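Local coordinates for protein sortase (Actinomyces oris, PDB 5UTT) that probably acts as a class E sortase, a cysteine transpeptidase of the kind that joins secreted proteins to the surface of gram-positive bacteria, at residues 59-64 and 76-81; 80-85 and 154-159; 99-104 and 112-117; 145-150 and 162-167. All coordinates share one frame; numbering follows the deposited sequence.

How the contacts relate
From the N terminus, contact 1 comes first and closes the short loop between strands 61-63 and 74-79 as a hairpin. Contact 2 opens on residues 80-85, which share Gly80 and His81 with contact 1, and its second segment arrives only after a span of 68 residues. Within that span lies contact 3, the hairpin of strands 100-104 and 108-120. Contact 4, which pairs 145-150 with 162-167, crosses contact 2, because the turn at 154-159 belongs to the loop of this hairpin. Strand 142-150 lies beside strand 74-79 of contact 1, and strand 161-174 beside strand 108-120 of contact 3, so contact 4 joins the two other hairpins within one sheet.

Contact 1 of 4, residues 59-64 and 76-81; sequences AAAGHY and FAIAGH
The imidazole of His63 and the phenyl ring of Phe76 form an offset stack, with centroids 4.4 Å apart and planes inclined by 21°. Phe76 CE1 lies over one face of the imidazole, displaced toward its rim and 3.3 Å from His63 CD2. At the ring edge the same CD2 meets Ala77 O, 3.2 Å away and near the ring plane. Chi1 of 179° sets His63 CG anti to the backbone N. The imidazole nitrogens are engaged elsewhere, ND1 by Glu49 and NE2 by the carbonyl of Gln68. Tyr64 meets the facing strand differently: its ring edge abuts the backbone of Ala77 and Ile78, while CE1 lies 3.7 Å from Ala79 CB. Its hydroxyl is hydrogen-bonded to Thr147 OG1.

Between the His63-Phe76 stack on one side and Tyr64 on the other, the backbones pair in antiparallel fashion. Gly62 N donates to Ala79 O (2.8 Å) and Ala79 N returns a bond to Gly62 O (2.8 Å), while the longer Tyr64 N to Ala77 O bond (3.1 Å) carries the pairing past the strand end. Beyond the other end, a water connects Ala60 O with His81 N. The resulting hairpin is buried in the sortase β-barrel: strand 45-49 runs parallel to strand 61-63 along its outer flank, and strand 142-150 lies parallel to strand 74-79.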
loop_
_atom_site.group_PDB
_atom_site.type_symbol
_atom_site.label_atom_id
_atom_site.label_comp_id
_atom_site.label_asym_id
_atom_site.label_seq_id
_atom_site.Cartn_x
_atom_site.Cartn_y
_atom_site.Cartn_z
ATOM N N ALA A 59 7.198 7.097 10.232
ATOM C CA ALA A 59 7.630 5.830 9.605
ATOM C C ALA A 59 6.361 5.050 9.314
ATOM O O ALA A 59 6.303 3.832 9.540
ATOM C CB ALA A 59 8.538 5.032 10.497
ATOM N N ALA A 60 5.359 5.818 8.910
ATOM C CA ALA A 60 4.023 5.286 8.504
ATOM C C ALA A 60 3.722 5.610 7.072
ATOM O O ALA A 60 4.203 6.590 6.509
ATOM C CB ALA A 60 2.948 5.878 9.399
ATOM N N ALA A 61 2.907 4.767 6.438
ATOM C CA ALA A 61 2.414 5.025 5.129
ATOM C C ALA A 61 1.206 5.933 5.266
ATOM O O ALA A 61 0.455 5.812 6.222
ATOM C CB ALA A 61 2.022 3.734 4.484
ATOM N N GLY A 62 1.036 6.825 4.312
ATOM C CA GLY A 62 -0.111 7.743 4.309
ATOM C C GLY A 62 -1.111 7.572 3.160
ATOM O O GLY A 62 -0.735 7.554 1.994
ATOM N N HIS A 63 -2.395 7.514 3.491
ATOM C CA HIS A 63 -3.410 7.381 2.462
ATOM C C HIS A 63 -3.726 8.730 1.826
ATOM O O HIS A 63 -4.106 9.673 2.501
ATOM C CB HIS A 63 -4.669 6.797 3.060
ATOM C CG HIS A 63 -5.813 6.631 2.092
ATOM N ND1 HIS A 63 -7.076 7.068 2.409
ATOM C CD2 HIS A 63 -5.904 6.067 0.864
ATOM C CE1 HIS A 63 -7.902 6.792 1.411
ATOM N NE2 HIS A 63 -7.219 6.164 0.473
ATOM N N TYR A 64 -3.595 8.784 0.496
ATOM C CA TYR A 64 -4.066 9.930 -0.280
ATOM C C TYR A 64 -5.565 10.129 -0.030
ATOM O O TYR A 64 -6.389 9.230 -0.292
ATOM C CB TYR A 64 -3.766 9.735 -1.772
ATOM C CG TYR A 64 -2.290 9.806 -2.194
ATOM C CD1 TYR A 64 -1.451 8.694 -2.109
ATOM C CD2 TYR A 64 -1.766 10.979 -2.693
ATOM C CE1 TYR A 64 -0.121 8.766 -2.519
ATOM C CE2 TYR A 64 -0.440 11.077 -3.094
ATOM C CZ TYR A 64 0.371 9.977 -2.994
ATOM O OH TYR A 64 1.695 10.029 -3.398
ATOM N N PHE A 76 -6.827 2.364 -3.643
ATOM C CA PHE A 76 -6.408 2.793 -2.284
ATOM C C PHE A 76 -4.922 3.125 -2.394
ATOM O O PHE A 76 -4.077 2.225 -2.434
ATOM C CB PHE A 76 -6.678 1.683 -1.284
ATOM C CG PHE A 76 -6.182 1.982 0.123
ATOM C CD1 PHE A 76 -6.921 2.799 0.949
ATOM C CD2 PHE A 76 -5.041 1.366 0.620
ATOM C CE1 PHE A 76 -6.489 3.078 2.251
ATOM C CE2 PHE A 76 -4.597 1.634 1.930
ATOM C CZ PHE A 76 -5.321 2.480 2.727
ATOM N N ALA A 77 -4.570 4.396 -2.412
ATOM C CA ALA A 77 -3.210 4.740 -2.730
ATOM C C ALA A 77 -2.534 5.245 -1.469
ATOM O O ALA A 77 -3.144 5.989 -0.665
ATOM C CB ALA A 77 -3.164 5.782 -3.814
ATOM N N ILE A 78 -1.317 4.794 -1.284
ATOM C CA ILE A 78 -0.545 5.215 -0.093
ATOM C C ILE A 78 0.856 5.660 -0.453
ATOM O O ILE A 78 1.542 5.105 -1.308
ATOM C CB ILE A 78 -0.517 4.093 0.984
ATOM C CG1 ILE A 78 0.105 2.821 0.426
ATOM C CG2 ILE A 78 -1.915 3.836 1.587
ATOM C CD1 ILE A 78 0.305 1.752 1.466
ATOM N N ALA A 79 1.318 6.674 0.271
ATOM C CA ALA A 79 2.659 7.229 0.110
ATOM C C ALA A 79 3.529 6.795 1.266
ATOM O O ALA A 79 3.046 6.637 2.388
ATOM C CB ALA A 79 2.565 8.766 0.066
ATOM N N GLY A 80 4.811 6.607 1.007
ATOM C CA GLY A 80 5.794 6.348 2.029
ATOM C C GLY A 80 7.138 6.944 1.741
ATOM O O GLY A 80 7.554 7.113 0.600
ATOM N N HIS A 81 7.820 7.366 2.805
ATOM C CA HIS A 81 9.165 7.791 2.638
ATOM C C HIS A 81 10.065 6.641 2.185
ATOM O O HIS A 81 9.907 5.512 2.593
ATOM C CB HIS A 81 9.696 8.313 3.970
ATOM C CG HIS A 81 9.315 9.717 4.286
ATOM N ND1 HIS A 81 8.669 10.554 3.405
ATOM C CD2 HIS A 81 9.572 10.462 5.390
ATOM C CE1 HIS A 81 8.495 11.739 3.966
ATOM N NE2 HIS A 81 9.060 11.718 5.159
HETATM O O HOH W 1 6.881 7.078 5.497
#

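Contact 2 of 4, residues 80-85 and 154-159; sequences GHRRTY and AGEFGN
The guanidinium of Arg82 lies against the backbone and aliphatic part of Glu156, not against its carboxylate. Glu156 CA sits over one face of the guanidinium, offset toward the rim and 3.7 Å from Arg82 NH2, and the CG atoms of Arg82 and Glu156 approach to 3.9 Å. Next to them Arg83 NH1 comes to 3.3 Å from Phe157 CD1, at the edge of the phenyl ring, with the two planar groups 76° apart, so this is not a cation-pi stack over the ring face. Farther out, a type II' turn from Ala154 to Phe157 and a type I turn from Gly155 to Gly158 present Glu156 and Phe157 to the arginines. The contact joins the loop after strand 74-79, which carries His81, to the loop between strands 142-150 and 161-174. Arg82 NH2, bonded to Cys149 O and His150 ND1, ties the first loop to the end of the cysteine strand; by analogy with other sortases, His81 and Cys149 are probably catalytic.

The carboxylate of Glu156 forms salt bridges with Arg90 and Arg91. Arg82 NH1 stays 5.2 Å from Glu156 OE1, so any attraction there is probably long-range, and the direct contact is van der Waals packing.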
loop_
_atom_site.group_PDB
_atom_site.type_symbol
_atom_site.label_atom_id
_atom_site.label_comp_id
_atom_site.label_asym_id
_atom_site.label_seq_id
_atom_site.Cartn_x
_atom_site.Cartn_y
_atom_site.Cartn_z
ATOM N N GLY A 80 4.811 6.607 1.007
ATOM C CA GLY A 80 5.794 6.348 2.029
ATOM C C GLY A 80 7.138 6.944 1.741
ATOM O O GLY A 80 7.554 7.113 0.600
ATOM N N HIS A 81 7.820 7.366 2.805
ATOM C CA HIS A 81 9.165 7.791 2.638
ATOM C C HIS A 81 10.065 6.641 2.185
ATOM O O HIS A 81 9.907 5.512 2.593
ATOM C CB HIS A 81 9.696 8.313 3.970
ATOM C CG HIS A 81 9.315 9.717 4.286
ATOM N ND1 HIS A 81 8.669 10.554 3.405
ATOM C CD2 HIS A 81 9.572 10.462 5.390
ATOM C CE1 HIS A 81 8.495 11.739 3.966
ATOM N NE2 HIS A 81 9.060 11.718 5.159
ATOM N N ARG A 82 11.073 6.969 1.387
ATOM C CA ARG A 82 12.035 6.003 0.912
ATOM C C ARG A 82 13.143 5.691 1.901
ATOM O O ARG A 82 13.735 4.599 1.822
ATOM C CB ARG A 82 12.684 6.521 -0.369
ATOM C CG ARG A 82 13.504 5.511 -1.159
ATOM C CD ARG A 82 12.556 4.605 -1.961
ATOM N NE ARG A 82 13.284 3.523 -2.626
ATOM C CZ ARG A 82 13.739 3.564 -3.874
ATOM N NH1 ARG A 82 14.407 2.525 -4.371
ATOM N NH2 ARG A 82 13.545 4.638 -4.622
ATOM N N ARG A 83 13.417 6.610 2.827
ATOM C CA ARG A 83 14.620 6.535 3.677
ATOM C C ARG A 83 14.406 6.528 5.204
ATOM O O ARG A 83 15.380 6.597 5.969
ATOM C CB ARG A 83 15.570 7.670 3.284
ATOM C CG ARG A 83 15.799 7.730 1.765
ATOM C CD ARG A 83 17.239 8.010 1.371
ATOM N NE ARG A 83 17.506 9.441 1.265
ATOM C CZ ARG A 83 18.665 10.029 1.559
ATOM N NH1 ARG A 83 19.696 9.322 2.010
ATOM N NH2 ARG A 83 18.795 11.343 1.411
ATOM N N THR A 84 13.173 6.393 5.659
ATOM C CA THR A 84 12.868 6.358 7.108
ATOM C C THR A 84 13.323 5.083 7.825
ATOM O O THR A 84 13.443 4.022 7.225
ATOM C CB THR A 84 11.370 6.529 7.383
ATOM O OG1 THR A 84 10.611 5.782 6.418
ATOM C CG2 THR A 84 10.969 7.970 7.303
ATOM N N TYR A 85 13.599 5.212 9.122
ATOM C CA TYR A 85 14.117 4.098 9.922
ATOM C C TYR A 85 12.991 3.180 10.402
ATOM O O TYR A 85 11.884 3.625 10.718
ATOM C CB TYR A 85 14.943 4.641 11.110
ATOM C CG TYR A 85 15.502 3.569 12.031
ATOM C CD1 TYR A 85 16.729 2.945 11.761
ATOM C CD2 TYR A 85 14.801 3.173 13.175
ATOM C CE1 TYR A 85 17.232 1.960 12.601
ATOM C CE2 TYR A 85 15.294 2.189 14.011
ATOM C CZ TYR A 85 16.506 1.583 13.723
ATOM O OH TYR A 85 16.994 0.607 14.560
ATOM N N ALA A 154 20.243 9.200 -9.105
ATOM C CA ALA A 154 20.658 8.757 -7.773
ATOM C C ALA A 154 19.751 7.672 -7.162
ATOM O O ALA A 154 19.952 7.301 -6.019
ATOM C CB ALA A 154 20.781 9.951 -6.828
ATOM N N GLY A 155 18.734 7.195 -7.908
ATOM C CA GLY A 155 17.819 6.171 -7.395
ATOM C C GLY A 155 17.222 6.376 -6.001
ATOM O O GLY A 155 16.500 7.318 -5.754
ATOM N N GLU A 156 17.515 5.441 -5.105
ATOM C CA GLU A 156 17.039 5.492 -3.733
ATOM C C GLU A 156 17.303 6.869 -3.066
ATOM O O GLU A 156 16.585 7.302 -2.157
ATOM C CB GLU A 156 17.657 4.313 -2.954
ATOM C CG GLU A 156 17.159 4.117 -1.540
ATOM C CD GLU A 156 18.017 3.146 -0.733
ATOM O OE1 GLU A 156 18.680 2.264 -1.334
ATOM O OE2 GLU A 156 18.006 3.275 0.506
ATOM N N PHE A 157 18.357 7.545 -3.522
ATOM C CA PHE A 157 18.803 8.779 -2.888
ATOM C C PHE A 157 18.474 10.025 -3.720
ATOM O O PHE A 157 19.080 11.091 -3.544
ATOM C CB PHE A 157 20.306 8.659 -2.605
ATOM C CG PHE A 157 20.651 7.402 -1.860
ATOM C CD1 PHE A 157 20.574 7.362 -0.484
ATOM C CD2 PHE A 157 20.930 6.227 -2.558
ATOM C CE1 PHE A 157 20.843 6.180 0.214
ATOM C CE2 PHE A 157 21.199 5.052 -1.871
ATOM C CZ PHE A 157 21.158 5.036 -0.485
ATOM N N GLY A 158 17.533 9.880 -4.657
ATOM C CA GLY A 158 17.073 10.975 -5.480
ATOM C C GLY A 158 15.565 11.092 -5.462
ATOM O O GLY A 158 14.854 10.279 -4.857
ATOM N N ASN A 159 15.070 12.176 -6.033
ATOM C CA ASN A 159 13.652 12.481 -5.893
ATOM C C ASN A 159 13.092 13.293 -7.031
ATOM O O ASN A 159 12.068 13.988 -6.875
ATOM C CB ASN A 159 13.358 13.140 -4.528
ATOM C CG ASN A 159 14.177 14.375 -4.292
ATOM O OD1 ASN A 159 15.156 14.628 -5.000
ATOM N ND2 ASN A 159 13.775 15.171 -3.298
#

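Contact 3 of 4, residues 99-104 and 112-117; sequences DEIIVS and FKVTGH
Phe112 O takes a 2.8 Å hydrogen bond from Ile101 N and a weaker CA-H...O contact, at 3.3 Å, from Glu100 CA. Phe112 N donates in return to Ile101 O (2.9 Å), completing an antiparallel hydrogen-bonded pair. Two residues along, Val114 N makes a 2.9 Å bond to Asp99 O.

The side chains separate by face. Glu100 and Lys113 lie side by side and point the same way, touching through their aliphatic parts, with Glu100 CG 3.5 Å from Lys113 CD. Their charged ends stay apart, Glu100 OE2 being 4.9 Å from Lys113 NZ, and Glu100 OE1 is hydrogen-bonded to Ser182 instead. On the opposite face Ile101 CD1 packs on Val114 CG2 (3.8 Å), and the edge of the Phe112 ring faces Ile101 O, with CD1 at 3.5 Å from that oxygen.

This apolar face looks into the core of the barrel, where Ile101 and Phe112 both touch Ile144 of strand 142-150. Strand 100-104 of the hairpin is backbone-bonded to strand 28-33 on its far side, closing the sheet, while strand 108-120 lies antiparallel to strand 161-174.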
loop_
_atom_site.group_PDB
_atom_site.type_symbol
_atom_site.label_atom_id
_atom_site.label_comp_id
_atom_site.label_asym_id
_atom_site.label_seq_id
_atom_site.Cartn_x
_atom_site.Cartn_y
_atom_site.Cartn_z
ATOM N N ASP A 99 4.147 -10.573 -6.599
ATOM C CA ASP A 99 4.460 -10.412 -5.183
ATOM C C ASP A 99 3.271 -9.893 -4.383
ATOM O O ASP A 99 2.465 -9.079 -4.874
ATOM C CB ASP A 99 5.637 -9.452 -5.043
ATOM C CG ASP A 99 6.934 -10.047 -5.547
ATOM O OD1 ASP A 99 7.081 -11.293 -5.552
ATOM O OD2 ASP A 99 7.830 -9.278 -5.914
ATOM N N GLU A 100 3.169 -10.321 -3.124
ATOM C CA GLU A 100 2.040 -9.935 -2.308
ATOM C C GLU A 100 2.234 -8.625 -1.597
ATOM O O GLU A 100 3.340 -8.354 -1.060
ATOM C CB GLU A 100 1.791 -10.993 -1.235
ATOM C CG GLU A 100 1.022 -12.198 -1.791
ATOM C CD GLU A 100 0.741 -13.285 -0.784
ATOM O OE1 GLU A 100 1.392 -13.316 0.272
ATOM O OE2 GLU A 100 -0.173 -14.125 -1.050
ATOM N N ILE A 101 1.180 -7.822 -1.561
ATOM C CA ILE A 101 1.123 -6.615 -0.703
ATOM C C ILE A 101 -0.076 -6.807 0.225
ATOM O O ILE A 101 -1.229 -6.993 -0.231
ATOM C CB ILE A 101 1.003 -5.336 -1.537
ATOM C CG1 ILE A 101 2.257 -5.153 -2.414
ATOM C CG2 ILE A 101 0.771 -4.102 -0.680
ATOM C CD1 ILE A 101 2.203 -3.918 -3.263
ATOM N N ILE A 102 0.164 -6.799 1.519
ATOM C CA ILE A 102 -0.855 -7.262 2.481
ATOM C C ILE A 102 -1.159 -6.124 3.412
ATOM O O ILE A 102 -0.199 -5.521 4.003
ATOM C CB ILE A 102 -0.412 -8.519 3.253
ATOM C CG1 ILE A 102 -0.093 -9.658 2.264
ATOM C CG2 ILE A 102 -1.462 -8.910 4.310
ATOM C CD1 ILE A 102 0.464 -10.902 2.901
ATOM N N VAL A 103 -2.465 -5.810 3.563
ATOM C CA VAL A 103 -2.873 -4.868 4.575
ATOM C C VAL A 103 -3.632 -5.556 5.696
ATOM O O VAL A 103 -4.591 -6.282 5.467
ATOM C CB VAL A 103 -3.643 -3.643 4.026
ATOM C CG1 VAL A 103 -3.898 -2.647 5.149
ATOM C CG2 VAL A 103 -2.885 -3.053 2.853
ATOM N N SER A 104 -3.207 -5.338 6.914
ATOM C CA SER A 104 -3.973 -5.864 8.048
ATOM C C SER A 104 -4.786 -4.734 8.695
ATOM O O SER A 104 -4.247 -3.686 9.063
ATOM C CB SER A 104 -3.079 -6.588 9.045
ATOM O OG SER A 104 -2.219 -5.720 9.744
ATOM N N PHE A 112 -3.328 -8.237 -1.813
ATOM C CA PHE A 112 -3.177 -7.732 -3.170
ATOM C C PHE A 112 -1.960 -8.382 -3.825
ATOM O O PHE A 112 -0.959 -8.732 -3.157
ATOM C CB PHE A 112 -3.035 -6.194 -3.187
ATOM C CG PHE A 112 -4.147 -5.464 -2.527
ATOM C CD1 PHE A 112 -4.208 -5.324 -1.124
ATOM C CD2 PHE A 112 -5.114 -4.825 -3.277
ATOM C CE1 PHE A 112 -5.244 -4.612 -0.533
ATOM C CE2 PHE A 112 -6.162 -4.137 -2.693
ATOM C CZ PHE A 112 -6.243 -4.023 -1.312
ATOM N N LYS A 113 -2.005 -8.511 -5.169
ATOM C CA LYS A 113 -0.873 -9.036 -5.914
ATOM C C LYS A 113 -0.376 -8.034 -6.950
ATOM O O LYS A 113 -1.187 -7.461 -7.695
ATOM C CB LYS A 113 -1.281 -10.334 -6.614
ATOM C CG LYS A 113 -1.652 -11.433 -5.639
ATOM C CD LYS A 113 -0.440 -12.043 -4.984
ATOM C CE LYS A 113 -0.664 -13.529 -4.661
ATOM N NZ LYS A 113 -0.729 -14.457 -5.859
ATOM N N VAL A 114 0.946 -7.773 -6.930
ATOM C CA VAL A 114 1.555 -6.778 -7.801
ATOM C C VAL A 114 1.279 -7.078 -9.298
ATOM O O VAL A 114 1.423 -8.218 -9.746
ATOM C CB VAL A 114 3.065 -6.624 -7.550
ATOM C CG1 VAL A 114 3.708 -5.774 -8.625
ATOM C CG2 VAL A 114 3.294 -5.996 -6.193
ATOM N N THR A 115 0.818 -6.044 -10.011
ATOM C CA THR A 115 0.518 -6.126 -11.447
ATOM C C THR A 115 1.642 -5.477 -12.246
ATOM O O THR A 115 1.840 -5.766 -13.434
ATOM C CB THR A 115 -0.834 -5.469 -11.789
ATOM O OG1 THR A 115 -0.824 -4.096 -11.359
ATOM C CG2 THR A 115 -1.960 -6.243 -11.161
ATOM N N GLY A 116 2.397 -4.584 -11.614
ATOM C CA GLY A 116 3.441 -3.878 -12.332
ATOM C C GLY A 116 3.956 -2.685 -11.522
ATOM O O GLY A 116 3.387 -2.347 -10.475
ATOM N N HIS A 117 5.027 -2.063 -12.013
ATOM C CA HIS A 117 5.510 -0.798 -11.458
ATOM C C HIS A 117 5.709 0.244 -12.543
ATOM O O HIS A 117 5.790 -0.086 -13.749
ATOM C CB HIS A 117 6.805 -0.999 -10.656
ATOM C CG HIS A 117 8.045 -1.019 -11.488
ATOM N ND1 HIS A 117 8.505 -2.150 -12.115
ATOM C CD2 HIS A 117 8.951 -0.048 -11.749
ATOM C CE1 HIS A 117 9.627 -1.865 -12.760
ATOM N NE2 HIS A 117 9.923 -0.597 -12.537
#

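Contact 4 of 4, residues 145-150 and 162-167; sequences TLTTCH and RWIVHA
Leu146 and Val165 exchange both of their backbone bonds, Leu146 N to Val165 O at 2.9 Å and Val165 N to Leu146 O at 2.8 Å, in the antiparallel hairpin of strands 142-150 and 161-174 of the sortase β-barrel. Two residues on, Thr148 and Trp163 pair less evenly: Thr148 N reaches Trp163 O at 3.1 Å, whereas the shorter bond from Trp163 N to Thr148 O (2.8 Å) is bent to 132° at the hydrogen. Thr148 O also receives a CA-H...O contact from Arg162 CA, while Thr148 OG1 is hydrogen-bonded to Gly80 O.

Thr145 OG1 lies at the imidazole edge of His166, 3.0 Å from CD2. The hydrogen-bond partners of both lie outside the hairpin: Asn75 OD1 for Thr145 OG1 and Val127 O for His166 NE2. Ile164 touches both threonine methyls, CG2 on Thr145 CG2 (3.6 Å) and CD1 on Thr147 CG2 (3.7 Å). On the opposite side the indole of Trp163 turns its edge to the face of His150, T-shaped, with CE3 over the imidazole centre. His150 ND1 is hydrogen-bonded to Arg82.

The TLTTC sequence matches the sortase signature, so Cys149 is probably the nucleophile and Arg162 probably the active-site arginine, as in other sortases. Arg162 NH1 is hydrogen-bonded to Asn159 O, and Cys149 SG lies over one face of the guanidinium, 3.8 Å from Arg162 NH1.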
loop_
_atom_site.group_PDB
_atom_site.type_symbol
_atom_site.label_atom_id
_atom_site.label_comp_id
_atom_site.label_asym_id
_atom_site.label_seq_id
_atom_site.Cartn_x
_atom_site.Cartn_y
_atom_site.Cartn_z
ATOM N N THR A 145 -2.021 1.105 -4.325
ATOM C CA THR A 145 -0.943 1.723 -5.029
ATOM C C THR A 145 0.016 2.221 -3.964
ATOM O O THR A 145 -0.421 2.879 -3.039
ATOM C CB THR A 145 -1.403 2.903 -5.900
ATOM O OG1 THR A 145 -2.264 2.403 -6.955
ATOM C CG2 THR A 145 -0.239 3.557 -6.585
ATOM N N LEU A 146 1.278 1.868 -4.123
ATOM C CA LEU A 146 2.350 2.401 -3.237
ATOM C C LEU A 146 3.181 3.365 -4.019
ATOM O O LEU A 146 3.672 2.988 -5.117
ATOM C CB LEU A 146 3.234 1.277 -2.708
ATOM C CG LEU A 146 2.878 0.574 -1.380
ATOM C CD1 LEU A 146 1.517 -0.025 -1.418
ATOM C CD2 LEU A 146 3.911 -0.495 -1.027
ATOM N N THR A 147 3.488 4.529 -3.417
ATOM C CA THR A 147 4.284 5.560 -4.050
ATOM C C THR A 147 5.430 5.985 -3.161
ATOM O O THR A 147 5.265 6.071 -1.955
ATOM C CB THR A 147 3.462 6.840 -4.475
ATOM O OG1 THR A 147 3.162 7.720 -3.379
ATOM C CG2 THR A 147 2.094 6.456 -5.077
ATOM N N THR A 148 6.537 6.268 -3.792
ATOM C CA THR A 148 7.691 6.830 -3.081
ATOM C C THR A 148 8.618 7.534 -4.080
ATOM O O THR A 148 8.410 7.484 -5.280
ATOM C CB THR A 148 8.427 5.707 -2.299
ATOM O OG1 THR A 148 9.388 6.319 -1.407
ATOM C CG2 THR A 148 9.142 4.825 -3.202
ATOM N N CYS A 149 9.701 8.148 -3.589
ATOM C CA CYS A 149 10.655 8.864 -4.418
ATOM C C CYS A 149 11.669 7.952 -5.036
ATOM O O CYS A 149 12.017 6.940 -4.447
ATOM C CB CYS A 149 11.391 9.925 -3.552
ATOM S SG CYS A 149 10.304 11.307 -3.192
ATOM N N HIS A 150 12.172 8.347 -6.211
ATOM C CA HIS A 150 13.273 7.697 -6.870
ATOM C C HIS A 150 14.017 8.747 -7.755
ATOM O O HIS A 150 13.416 9.660 -8.320
ATOM C CB HIS A 150 12.768 6.472 -7.727
ATOM C CG HIS A 150 13.858 5.548 -8.219
ATOM N ND1 HIS A 150 14.486 4.629 -7.410
ATOM C CD2 HIS A 150 14.414 5.390 -9.448
ATOM C CE1 HIS A 150 15.358 3.934 -8.109
ATOM N NE2 HIS A 150 15.351 4.394 -9.348
ATOM N N ARG A 162 9.149 9.383 -9.225
ATOM C CA ARG A 162 8.402 8.620 -8.219
ATOM C C ARG A 162 8.275 7.162 -8.668
ATOM O O ARG A 162 7.801 6.891 -9.775
ATOM C CB ARG A 162 7.002 9.236 -7.977
ATOM C CG ARG A 162 7.000 10.710 -7.596
ATOM C CD ARG A 162 7.571 10.894 -6.210
ATOM N NE ARG A 162 7.422 12.276 -5.711
ATOM C CZ ARG A 162 8.352 13.192 -5.868
ATOM N NH1 ARG A 162 9.465 12.878 -6.556
ATOM N NH2 ARG A 162 8.180 14.422 -5.374
ATOM N N TRP A 163 8.673 6.237 -7.807
ATOM C CA TRP A 163 8.473 4.809 -8.052
ATOM C C TRP A 163 7.090 4.401 -7.546
ATOM O O TRP A 163 6.739 4.566 -6.374
ATOM C CB TRP A 163 9.574 3.996 -7.384
ATOM C CG TRP A 163 9.595 2.569 -7.814
ATOM C CD1 TRP A 163 8.643 1.597 -7.591
ATOM C CD2 TRP A 163 10.691 1.912 -8.439
ATOM N NE1 TRP A 163 9.083 0.382 -8.079
ATOM C CE2 TRP A 163 10.333 0.567 -8.627
ATOM C CE3 TRP A 163 11.935 2.349 -8.914
ATOM C CZ2 TRP A 163 11.181 -0.322 -9.240
ATOM C CZ3 TRP A 163 12.765 1.464 -9.519
ATOM C CH2 TRP A 163 12.393 0.138 -9.671
ATOM N N ILE A 164 6.301 3.817 -8.454
ATOM C CA ILE A 164 4.901 3.484 -8.201
ATOM C C ILE A 164 4.726 1.977 -8.355
ATOM O O ILE A 164 5.161 1.414 -9.328
ATOM C CB ILE A 164 3.961 4.113 -9.230
ATOM C CG1 ILE A 164 4.276 5.595 -9.441
ATOM C CG2 ILE A 164 2.489 3.876 -8.848
ATOM C CD1 ILE A 164 4.080 6.428 -8.200
ATOM N N VAL A 165 4.105 1.338 -7.367
ATOM C CA VAL A 165 3.731 -0.087 -7.486
ATOM C C VAL A 165 2.221 -0.240 -7.429
ATOM O O VAL A 165 1.584 0.219 -6.503
ATOM C CB VAL A 165 4.393 -0.982 -6.407
ATOM C CG1 VAL A 165 3.905 -2.447 -6.462
ATOM C CG2 VAL A 165 5.877 -0.954 -6.580
ATOM N N HIS A 166 1.679 -0.951 -8.411
ATOM C CA HIS A 166 0.244 -1.302 -8.400
ATOM C C HIS A 166 0.013 -2.787 -8.059
ATOM O O HIS A 166 0.728 -3.650 -8.553
ATOM C CB HIS A 166 -0.375 -1.027 -9.787
ATOM C CG HIS A 166 -0.450 0.418 -10.146
ATOM N ND1 HIS A 166 0.062 0.936 -11.319
ATOM C CD2 HIS A 166 -0.905 1.476 -9.440
ATOM C CE1 HIS A 166 -0.135 2.241 -11.339
ATOM N NE2 HIS A 166 -0.704 2.593 -10.202
ATOM N N ALA A 167 -0.989 -3.069 -7.232
ATOM C CA ALA A 167 -1.368 -4.437 -6.867
ATOM C C ALA A 167 -2.895 -4.572 -6.912
ATOM O O ALA A 167 -3.626 -3.728 -6.410
ATOM C CB ALA A 167 -0.806 -4.855 -5.505
#